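Local coordinates for SusD superfamily protein (Bacteroides vulgatus ATCC 8482, PDB 3JQ0) that probably binds nutrients, most likely sugars, at the bacterial outer membrane, at residues 28-33 and 111-116; 67-72 and 120-125; 189-194 and 360-365. One frame throughout, in Å; residues are numbered along the deposited sequence.

Interaction 1 of 3, residues 28-33 and 111-116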
loop_
_atom_site.group_PDB
_atom_site.type_symbol
_atom_site.label_atom_id
_atom_site.label_comp_id
_atom_site.label_asym_id
_atom_site.label_seq_id
_atom_site.Cartn_x
_atom_site.Cartn_y
_atom_site.Cartn_z
ATOM N N TYR A 28 -3.638 -7.827 4.001
ATOM C CA TYR A 28 -3.340 -7.252 5.290
ATOM C C TYR A 28 -1.822 -7.208 5.537
ATOM O O TYR A 28 -1.275 -6.182 5.955
ATOM C CB TYR A 28 -4.082 -8.026 6.382
ATOM C CG TYR A 28 -3.807 -7.528 7.778
ATOM C CD1 TYR A 28 -3.921 -6.213 8.107
ATOM C CD2 TYR A 28 -3.474 -8.430 8.778
ATOM C CE1 TYR A 28 -3.696 -5.773 9.413
ATOM C CE2 TYR A 28 -3.254 -8.039 10.057
ATOM C CZ TYR A 28 -3.351 -6.681 10.384
ATOM O OH TYR A 28 -3.134 -6.268 11.684
ATOM N N ASN A 29 -1.136 -8.334 5.285
ATOM C CA ASN A 29 0.320 -8.328 5.428
ATOM C C ASN A 29 0.994 -7.307 4.538
ATOM O O ASN A 29 1.974 -6.688 4.970
ATOM C CB ASN A 29 0.895 -9.704 5.181
ATOM C CG ASN A 29 0.726 -10.657 6.327
ATOM O OD1 ASN A 29 0.329 -10.282 7.415
ATOM N ND2 ASN A 29 1.070 -11.924 6.076
ATOM N N PHE A 30 0.513 -7.074 3.326
ATOM C CA PHE A 30 1.126 -6.046 2.472
ATOM C C PHE A 30 0.985 -4.687 3.117
ATOM O O PHE A 30 1.905 -3.870 3.057
ATOM C CB PHE A 30 0.515 -6.045 1.053
ATOM C CG PHE A 30 0.650 -7.347 0.307
ATOM C CD1 PHE A 30 1.756 -8.206 0.477
ATOM C CD2 PHE A 30 -0.327 -7.743 -0.598
ATOM C CE1 PHE A 30 1.840 -9.411 -0.209
ATOM C CE2 PHE A 30 -0.233 -8.948 -1.286
ATOM C CZ PHE A 30 0.838 -9.792 -1.069
ATOM N N PHE A 31 -0.179 -4.383 3.703
ATOM C CA PHE A 31 -0.351 -3.173 4.481
ATOM C C PHE A 31 0.661 -3.077 5.611
ATOM O O PHE A 31 1.333 -2.063 5.781
ATOM C CB PHE A 31 -1.782 -3.051 4.990
ATOM C CG PHE A 31 -1.971 -2.028 6.070
ATOM C CD1 PHE A 31 -1.942 -0.658 5.791
ATOM C CD2 PHE A 31 -2.113 -2.453 7.388
ATOM C CE1 PHE A 31 -2.116 0.243 6.852
ATOM C CE2 PHE A 31 -2.276 -1.550 8.421
ATOM C CZ PHE A 31 -2.267 -0.204 8.145
ATOM N N LEU A 32 0.745 -4.142 6.416
ATOM C CA LEU A 32 1.622 -4.112 7.570
ATOM C C LEU A 32 3.082 -3.909 7.197
ATOM O O LEU A 32 3.824 -3.210 7.906
ATOM C CB LEU A 32 1.501 -5.403 8.396
ATOM C CG LEU A 32 0.162 -5.666 9.125
ATOM C CD1 LEU A 32 0.274 -7.025 9.847
ATOM C CD2 LEU A 32 -0.231 -4.526 10.040
ATOM N N LEU A 33 3.514 -4.558 6.114
ATOM C CA LEU A 33 4.888 -4.436 5.689
ATOM C C LEU A 33 5.180 -3.047 5.150
ATOM O O LEU A 33 6.315 -2.556 5.310
ATOM C CB LEU A 33 5.189 -5.477 4.582
ATOM C CG LEU A 33 5.232 -6.928 5.067
ATOM C CD1 LEU A 33 5.372 -7.847 3.867
ATOM C CD2 LEU A 33 6.371 -7.145 6.044
ATOM N N ARG A 111 5.213 -13.658 -8.962
ATOM C CA ARG A 111 6.369 -14.181 -8.251
ATOM C C ARG A 111 7.347 -13.057 -7.885
ATOM O O ARG A 111 7.809 -12.936 -6.741
ATOM C CB ARG A 111 7.077 -15.293 -9.051
ATOM C CG ARG A 111 8.217 -15.930 -8.278
ATOM C CD ARG A 111 8.668 -17.241 -8.831
ATOM N NE ARG A 111 9.410 -17.080 -10.060
ATOM C CZ ARG A 111 9.859 -18.108 -10.779
ATOM N NH1 ARG A 111 9.516 -19.322 -10.459
ATOM N NH2 ARG A 111 10.600 -17.883 -11.819
ATOM N N ALA A 112 7.643 -12.202 -8.857
ATOM C CA ALA A 112 8.528 -11.050 -8.632
ATOM C C ALA A 112 7.942 -10.136 -7.551
ATOM O O ALA A 112 8.676 -9.614 -6.715
ATOM C CB ALA A 112 8.725 -10.297 -9.937
ATOM N N TYR A 113 6.626 -9.927 -7.587
ATOM C CA TYR A 113 5.957 -9.050 -6.634
ATOM C C TYR A 113 6.157 -9.521 -5.195
ATOM O O TYR A 113 6.497 -8.762 -4.287
ATOM C CB TYR A 113 4.457 -9.005 -7.007
ATOM C CG TYR A 113 3.653 -8.143 -6.082
ATOM C CD1 TYR A 113 3.669 -6.744 -6.168
ATOM C CD2 TYR A 113 2.888 -8.712 -5.071
ATOM C CE1 TYR A 113 2.944 -5.951 -5.250
ATOM C CE2 TYR A 113 2.153 -7.934 -4.205
ATOM C CZ TYR A 113 2.211 -6.589 -4.259
ATOM O OH TYR A 113 1.551 -5.814 -3.312
ATOM N N LEU A 114 5.975 -10.817 -4.967
ATOM C CA LEU A 114 6.158 -11.374 -3.645
ATOM C C LEU A 114 7.625 -11.305 -3.217
ATOM O O LEU A 114 7.917 -10.911 -2.088
ATOM C CB LEU A 114 5.609 -12.803 -3.559
ATOM C CG LEU A 114 4.112 -12.943 -3.739
ATOM C CD1 LEU A 114 3.693 -14.403 -3.777
ATOM C CD2 LEU A 114 3.332 -12.210 -2.620
ATOM N N TYR A 115 8.533 -11.683 -4.102
ATOM C CA TYR A 115 9.927 -11.587 -3.772
ATOM C C TYR A 115 10.373 -10.162 -3.478
ATOM O O TYR A 115 11.306 -9.960 -2.671
ATOM C CB TYR A 115 10.842 -12.242 -4.813
ATOM C CG TYR A 115 10.969 -13.754 -4.596
ATOM C CD1 TYR A 115 11.677 -14.255 -3.538
ATOM C CD2 TYR A 115 10.327 -14.656 -5.433
ATOM C CE1 TYR A 115 11.765 -15.623 -3.305
ATOM C CE2 TYR A 115 10.446 -16.015 -5.258
ATOM C CZ TYR A 115 11.160 -16.504 -4.195
ATOM O OH TYR A 115 11.270 -17.867 -3.915
ATOM N N PHE A 116 9.732 -9.153 -4.090
ATOM C CA PHE A 116 10.094 -7.751 -3.831
ATOM C C PHE A 116 9.611 -7.291 -2.442
ATOM O O PHE A 116 10.315 -6.535 -1.772
ATOM C CB PHE A 116 9.595 -6.877 -4.969
ATOM C CG PHE A 116 10.028 -5.433 -4.887
ATOM C CD1 PHE A 116 11.360 -5.077 -4.732
ATOM C CD2 PHE A 116 9.088 -4.419 -4.993
ATOM C CE1 PHE A 116 11.750 -3.770 -4.677
ATOM C CE2 PHE A 116 9.487 -3.094 -4.931
ATOM C CZ PHE A 116 10.828 -2.763 -4.791
#
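F30, on the short helix 27-34, meets Y113 and L114 of the long helix 97-122, both segments being helical throughout. The backbones stay well apart: the nearest CA atoms, those of F30 and L114, are 9.5 Å apart, and the gap is bridged by side chains alone. F30 sends its CB toward the other helix, and its ring is the one group of 28-33 that crosses over.

The ring pair is T-shaped. Y113 turns its edge to one face of F30, with centroids 5.4 Å apart and planes at 86°. CE2 of Y113 lies 3.9 Å from CZ of F30, while the phenol oxygen OH sits over the face, nearer the rim than the centre, 3.8 Å from CD2 of F30. Y113 reaches this far because its CG is anti to the backbone N (chi1 179°), which extends the phenol away from its own helix. L114 comes in differently: its methyl CD2 touches the edge of the phenylalanine ring, 3.8 Å from CZ, close to the ring plane. One residue covers a face of F30 and the next packs against its rim.

H117, one turn further along helix 97-122, stacks on F30 and is hydrogen-bonded through NE2 to OH of Y113. All three touching residues are buried within the N-terminal, probably TPR-like part of the fold, and no hydrogen bond joins the two segments. Cohesion here is therefore aromatic and apolar, and the one polar atom brought to the interface, the phenol oxygen of Y113, is satisfied by H117 rather than by 28-33.

Interaction 2 of 3, residues 67-72 and 120-125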
loop_
_atom_site.group_PDB
_atom_site.type_symbol
_atom_site.label_atom_id
_atom_site.label_comp_id
_atom_site.label_asym_id
_atom_site.label_seq_id
_atom_site.Cartn_x
_atom_site.Cartn_y
_atom_site.Cartn_z
ATOM N N VAL A 67 7.867 -10.746 16.588
ATOM C CA VAL A 67 8.358 -10.474 15.243
ATOM C C VAL A 67 7.482 -9.604 14.381
ATOM O O VAL A 67 7.869 -9.190 13.307
ATOM C CB VAL A 67 8.718 -11.763 14.477
ATOM C CG1 VAL A 67 9.787 -12.566 15.194
ATOM C CG2 VAL A 67 7.490 -12.613 14.212
ATOM N N GLY A 68 6.241 -9.375 14.809
ATOM C CA GLY A 68 5.259 -8.616 14.003
ATOM C C GLY A 68 4.539 -9.522 13.011
ATOM O O GLY A 68 3.312 -9.621 13.068
ATOM N N ILE A 69 5.301 -10.112 12.082
ATOM C CA ILE A 69 4.778 -11.063 11.110
ATOM C C ILE A 69 5.731 -12.248 11.072
ATOM O O ILE A 69 6.921 -12.062 10.839
ATOM C CB ILE A 69 4.677 -10.432 9.689
ATOM C CG1 ILE A 69 3.773 -9.177 9.691
ATOM C CG2 ILE A 69 4.241 -11.501 8.691
ATOM C CD1 ILE A 69 3.764 -8.480 8.347
ATOM N N SER A 70 5.189 -13.439 11.317
ATOM C CA SER A 70 5.930 -14.694 11.283
ATOM C C SER A 70 6.063 -15.278 9.890
ATOM O O SER A 70 5.253 -15.022 9.000
ATOM C CB SER A 70 5.264 -15.749 12.191
ATOM O OG SER A 70 5.565 -15.498 13.547
ATOM N N ASN A 71 7.075 -16.133 9.737
ATOM C CA ASN A 71 7.188 -17.021 8.575
ATOM C C ASN A 71 7.062 -16.339 7.245
ATOM O O ASN A 71 6.315 -16.781 6.363
ATOM C CB ASN A 71 6.190 -18.199 8.672
ATOM C CG ASN A 71 6.533 -19.363 7.718
ATOM O OD1 ASN A 71 7.709 -19.575 7.406
ATOM N ND2 ASN A 71 5.550 -20.096 7.271
ATOM N N TYR A 72 7.752 -15.226 7.108
ATOM C CA TYR A 72 7.809 -14.512 5.824
ATOM C C TYR A 72 6.405 -14.161 5.326
ATOM O O TYR A 72 6.145 -14.138 4.114
ATOM C CB TYR A 72 8.613 -15.302 4.783
ATOM C CG TYR A 72 10.046 -15.532 5.184
ATOM C CD1 TYR A 72 10.987 -14.509 5.202
ATOM C CD2 TYR A 72 10.450 -16.805 5.645
ATOM C CE1 TYR A 72 12.304 -14.749 5.546
ATOM C CE2 TYR A 72 11.790 -17.050 5.968
ATOM C CZ TYR A 72 12.703 -16.023 5.908
ATOM O OH TYR A 72 14.020 -16.313 6.174
ATOM N N ARG A 120 12.553 -6.245 0.486
ATOM C CA ARG A 120 12.483 -5.001 1.238
ATOM C C ARG A 120 12.273 -5.223 2.726
ATOM O O ARG A 120 12.619 -4.383 3.543
ATOM C CB ARG A 120 11.398 -4.092 0.655
ATOM C CG ARG A 120 11.703 -3.590 -0.756
ATOM C CD ARG A 120 10.594 -2.698 -1.267
ATOM N NE ARG A 120 9.415 -3.491 -1.591
ATOM C CZ ARG A 120 8.265 -2.956 -1.973
ATOM N NH1 ARG A 120 8.133 -1.647 -2.044
ATOM N NH2 ARG A 120 7.231 -3.745 -2.231
ATOM N N SER A 121 11.684 -6.367 3.060
ATOM C CA SER A 121 11.265 -6.647 4.442
ATOM C C SER A 121 12.263 -7.524 5.195
ATOM O O SER A 121 12.639 -7.208 6.309
ATOM C CB SER A 121 9.853 -7.236 4.454
ATOM O OG SER A 121 8.945 -6.274 3.921
ATOM N N TRP A 122 12.675 -8.648 4.602
ATOM C CA TRP A 122 13.619 -9.596 5.188
ATOM C C TRP A 122 15.035 -9.603 4.594
ATOM O O TRP A 122 15.938 -10.062 5.268
ATOM C CB TRP A 122 13.022 -11.005 5.228
ATOM C CG TRP A 122 11.992 -11.168 6.321
ATOM C CD1 TRP A 122 12.281 -11.435 7.657
ATOM C CD2 TRP A 122 10.554 -11.025 6.245
ATOM N NE1 TRP A 122 11.121 -11.499 8.374
ATOM C CE2 TRP A 122 10.057 -11.207 7.553
ATOM C CE3 TRP A 122 9.660 -10.759 5.224
ATOM C CZ2 TRP A 122 8.687 -11.159 7.817
ATOM C CZ3 TRP A 122 8.310 -10.691 5.510
ATOM C CH2 TRP A 122 7.853 -10.887 6.785
ATOM N N GLY A 123 15.222 -9.049 3.394
ATOM C CA GLY A 123 16.570 -8.902 2.816
ATOM C C GLY A 123 16.998 -10.150 2.088
ATOM O O GLY A 123 16.523 -10.469 0.996
ATOM N N ASP A 124 17.970 -10.868 2.680
ATOM C CA ASP A 124 18.467 -12.136 2.149
ATOM C C ASP A 124 17.415 -13.215 2.438
ATOM O O ASP A 124 17.049 -13.391 3.584
ATOM C CB ASP A 124 19.763 -12.565 2.831
ATOM C CG ASP A 124 20.934 -11.613 2.668
ATOM O OD1 ASP A 124 20.860 -10.594 1.991
ATOM O OD2 ASP A 124 21.991 -11.999 3.221
ATOM N N VAL A 125 16.921 -13.885 1.409
ATOM C CA VAL A 125 15.871 -14.881 1.575
ATOM C C VAL A 125 16.142 -16.057 0.648
ATOM O O VAL A 125 16.898 -15.946 -0.320
ATOM C CB VAL A 125 14.442 -14.278 1.285
ATOM C CG1 VAL A 125 14.111 -13.167 2.289
ATOM C CG2 VAL A 125 14.282 -13.791 -0.177
HETATM O O HOH W 1 15.858 -14.321 5.834
#
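Aromatic contacts dominate where Y72 lies over the indole of W122. The tyrosine directs an edge at the indole face, its ring centroid 4.8 Å from that of the five-membered ring and the planes at 68°. CD1 of Y72 makes the approach, 3.7 Å from CD2 of W122. The backbone joins in through a CH-pi contact: CA of Y72 stands 3.9 Å from the centroid of the six-membered ring, 16° off its normal, so the residue spans both rings of the indole. W122 has CG anti to its carbonyl carbon (chi1 -75°), which turns the indole toward the loop.

Apolar packing fills in around this pair. CG2 of I69 touches CH2 of W122 at 4.1 Å, and CG1 of V125 reaches CE1 of Y72 at 4.0 Å. The carbonyl O of I69 also packs at the indole edge, near its plane, 3.6 Å from CZ2 of W122.

Polar contacts are fewer. No direct hydrogen bond links the segments, but a water bridges them, 2.7 Å from both OH of Y72 and O of D124, to the latter of which it donates. NE1 of W122 bonds to O of P474.

G123, with positive phi, is the first residue to leave helical backbone angles. The arrangement is that of a buried tryptophan where the chain comes off helix 97-122, packed against the loop 67-72 that leads into helix 75-91, in the helical part of a SusD-family fold.

Interaction 3 of 3, residues 189-194 and 360-365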
loop_
_atom_site.group_PDB
_atom_site.type_symbol
_atom_site.label_atom_id
_atom_site.label_comp_id
_atom_site.label_asym_id
_atom_site.label_seq_id
_atom_site.Cartn_x
_atom_site.Cartn_y
_atom_site.Cartn_z
ATOM N N LYS A 189 8.123 -3.155 -12.027
ATOM C CA LYS A 189 9.442 -2.901 -12.641
ATOM C C LYS A 189 9.968 -1.524 -12.225
ATOM O O LYS A 189 11.135 -1.369 -11.849
ATOM C CB LYS A 189 9.322 -3.023 -14.147
ATOM C CG LYS A 189 10.670 -2.877 -14.869
ATOM C CD LYS A 189 10.559 -3.099 -16.356
ATOM C CE LYS A 189 11.890 -3.092 -17.055
ATOM N NZ LYS A 189 11.724 -3.234 -18.544
ATOM N N GLY A 190 9.115 -0.510 -12.295
ATOM C CA GLY A 190 9.532 0.813 -11.878
ATOM C C GLY A 190 9.955 0.817 -10.410
ATOM O O GLY A 190 11.008 1.394 -10.050
ATOM N N GLU A 191 9.176 0.148 -9.548
ATOM C CA GLU A 191 9.539 0.116 -8.153
ATOM C C GLU A 191 10.867 -0.595 -7.935
ATOM O O GLU A 191 11.709 -0.162 -7.132
ATOM C CB GLU A 191 8.469 -0.587 -7.299
ATOM C CG GLU A 191 7.123 0.100 -7.326
ATOM C CD GLU A 191 6.223 -0.420 -6.225
ATOM O OE1 GLU A 191 5.989 -1.639 -6.110
ATOM O OE2 GLU A 191 5.826 0.422 -5.394
ATOM N N ALA A 192 11.055 -1.718 -8.607
ATOM C CA ALA A 192 12.244 -2.538 -8.409
ATOM C C ALA A 192 13.504 -1.821 -8.888
ATOM O O ALA A 192 14.547 -1.862 -8.210
ATOM C CB ALA A 192 12.106 -3.875 -9.148
ATOM N N TYR A 193 13.428 -1.120 -10.032
ATOM C CA TYR A 193 14.592 -0.406 -10.525
ATOM C C TYR A 193 14.828 0.881 -9.735
ATOM O O TYR A 193 15.993 1.297 -9.608
ATOM C CB TYR A 193 14.530 -0.226 -12.049
ATOM C CG TYR A 193 14.863 -1.472 -12.787
ATOM C CD1 TYR A 193 13.928 -2.466 -13.051
ATOM C CD2 TYR A 193 16.154 -1.677 -13.281
ATOM C CE1 TYR A 193 14.275 -3.614 -13.728
ATOM C CE2 TYR A 193 16.498 -2.821 -13.975
ATOM C CZ TYR A 193 15.550 -3.801 -14.193
ATOM O OH TYR A 193 15.873 -4.954 -14.889
ATOM N N LEU A 194 13.794 1.535 -9.190
ATOM C CA LEU A 194 14.076 2.597 -8.227
ATOM C C LEU A 194 14.851 2.066 -7.026
ATOM O O LEU A 194 15.830 2.685 -6.573
ATOM C CB LEU A 194 12.776 3.261 -7.731
ATOM C CG LEU A 194 12.085 4.264 -8.621
ATOM C CD1 LEU A 194 10.811 4.780 -7.928
ATOM C CD2 LEU A 194 13.007 5.441 -8.956
ATOM N N PRO A 360 -6.870 -1.351 -3.252
ATOM C CA PRO A 360 -5.939 -1.048 -4.359
ATOM C C PRO A 360 -4.509 -1.425 -4.004
ATOM O O PRO A 360 -4.067 -1.186 -2.888
ATOM C CB PRO A 360 -6.069 0.475 -4.519
ATOM C CG PRO A 360 -7.352 0.859 -3.837
ATOM C CD PRO A 360 -7.488 -0.128 -2.700
ATOM N N ILE A 361 -3.802 -1.974 -4.979
ATOM C CA ILE A 361 -2.355 -2.247 -4.904
ATOM C C ILE A 361 -1.606 -1.197 -5.691
ATOM O O ILE A 361 -0.683 -0.534 -5.191
ATOM C CB ILE A 361 -2.009 -3.687 -5.337
ATOM C CG1 ILE A 361 -2.683 -4.722 -4.424
ATOM C CG2 ILE A 361 -0.504 -3.881 -5.424
ATOM C CD1 ILE A 361 -2.198 -4.721 -3.013
ATOM N N TYR A 362 -1.964 -1.062 -6.967
ATOM C CA TYR A 362 -1.386 -0.029 -7.847
ATOM C C TYR A 362 -2.477 0.829 -8.443
ATOM O O TYR A 362 -3.341 0.292 -9.168
ATOM C CB TYR A 362 -0.543 -0.632 -8.960
ATOM C CG TYR A 362 0.712 -1.359 -8.535
ATOM C CD1 TYR A 362 1.619 -0.773 -7.639
ATOM C CD2 TYR A 362 1.017 -2.596 -9.045
ATOM C CE1 TYR A 362 2.809 -1.393 -7.325
ATOM C CE2 TYR A 362 2.221 -3.234 -8.723
ATOM C CZ TYR A 362 3.115 -2.628 -7.844
ATOM O OH TYR A 362 4.301 -3.287 -7.575
ATOM N N ARG A 363 -2.400 2.132 -8.177
ATOM C CA ARG A 363 -3.296 3.156 -8.700
ATOM C C ARG A 363 -2.581 4.091 -9.627
ATOM O O ARG A 363 -1.356 4.300 -9.466
ATOM C CB ARG A 363 -3.858 4.067 -7.459
ATOM C CG ARG A 363 -4.811 3.383 -6.586
ATOM C CD ARG A 363 -5.624 4.269 -5.831
ATOM N NE ARG A 363 -5.039 4.939 -4.684
ATOM C CZ ARG A 363 -4.866 6.243 -4.580
ATOM N NH1 ARG A 363 -4.973 7.088 -5.589
ATOM N NH2 ARG A 363 -4.556 6.724 -3.387
ATOM N N TYR A 364 -3.301 4.762 -10.526
ATOM C CA TYR A 364 -2.645 5.679 -11.429
ATOM C C TYR A 364 -1.927 6.843 -10.689
ATOM O O TYR A 364 -0.864 7.265 -11.140
ATOM C CB TYR A 364 -3.595 6.200 -12.490
ATOM C CG TYR A 364 -2.894 6.934 -13.599
ATOM C CD1 TYR A 364 -2.056 6.268 -14.461
ATOM C CD2 TYR A 364 -3.054 8.292 -13.807
ATOM C CE1 TYR A 364 -1.402 6.934 -15.480
ATOM C CE2 TYR A 364 -2.423 8.959 -14.834
ATOM C CZ TYR A 364 -1.595 8.279 -15.671
ATOM O OH TYR A 364 -0.919 8.894 -16.696
ATOM N N ALA A 365 -2.452 7.336 -9.562
ATOM C CA ALA A 365 -1.711 8.379 -8.838
ATOM C C ALA A 365 -0.339 7.861 -8.412
ATOM O O ALA A 365 0.600 8.644 -8.263
ATOM C CB ALA A 365 -2.482 8.894 -7.637
#
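A classic beta bulge, in which I361 and Y362 both face F245 on the neighbouring strand 243-247, carries the tyrosine that meets E191 of helix 182-199. The two strands, 243-247 and 359-363, form a small antiparallel sheet, and the chain turns a corner at the bulge. The segments are far apart by backbone, with CA of E191 10.9 Å from CA of Y362, and these two side chains make the whole contact.

OH of Y362 donates a hydrogen bond of 2.8 Å to OE1 of E191. The carboxylate is not approached in its plane: the donor stands 46° out of it. Carboxylate and phenol planes are themselves 82° apart, yet OE1 lies at the tyrosine edge, close to the ring plane, with CE1 of Y362 at 3.4 Å from it. E191 spans the distance by having its chain extended beyond CG (chi2 -166°).

Y362 sits near the end of strand 359-363, and R363 follows at the N-cap position of helix 364-377. In this SusD-family fold, rich in helix and poor in strand, the contact joins helix 182-199 to a strand-helix junction much later in the chain.

The second carboxylate oxygen, OE2, accepts a hydrogen bond from NE2 of Q370 on helix 364-377, so both oxygens of E191 are engaged and rotation of the group is restrained. Within its own segment, I361 places CG2 4.1 Å above the centre of the Y362 ring, covering one face. Y113 of helix 97-122 touches Y362 as well.

Helix 97-122 supplies one side of both interaction 1 and interaction 2, whose centres lie 10 Å apart. They meet mainly through L33, whose CD2 is 3.7 Å from CD1 of I69 and 3.4 Å from OG of S121. Interaction 3 is reached from the same helix: OH of Y113 packs 3.5 Å from CG2 of I361, and CE2 of F116 lies 3.6 Å from CB of E191. Y113 thus connects 28-33 with the bulge at 361-362. Interactions 2 and 3 do not touch: their centres are 21 Å apart and their nearest atoms about 5 Å. All three contacts gather round helix 97-122.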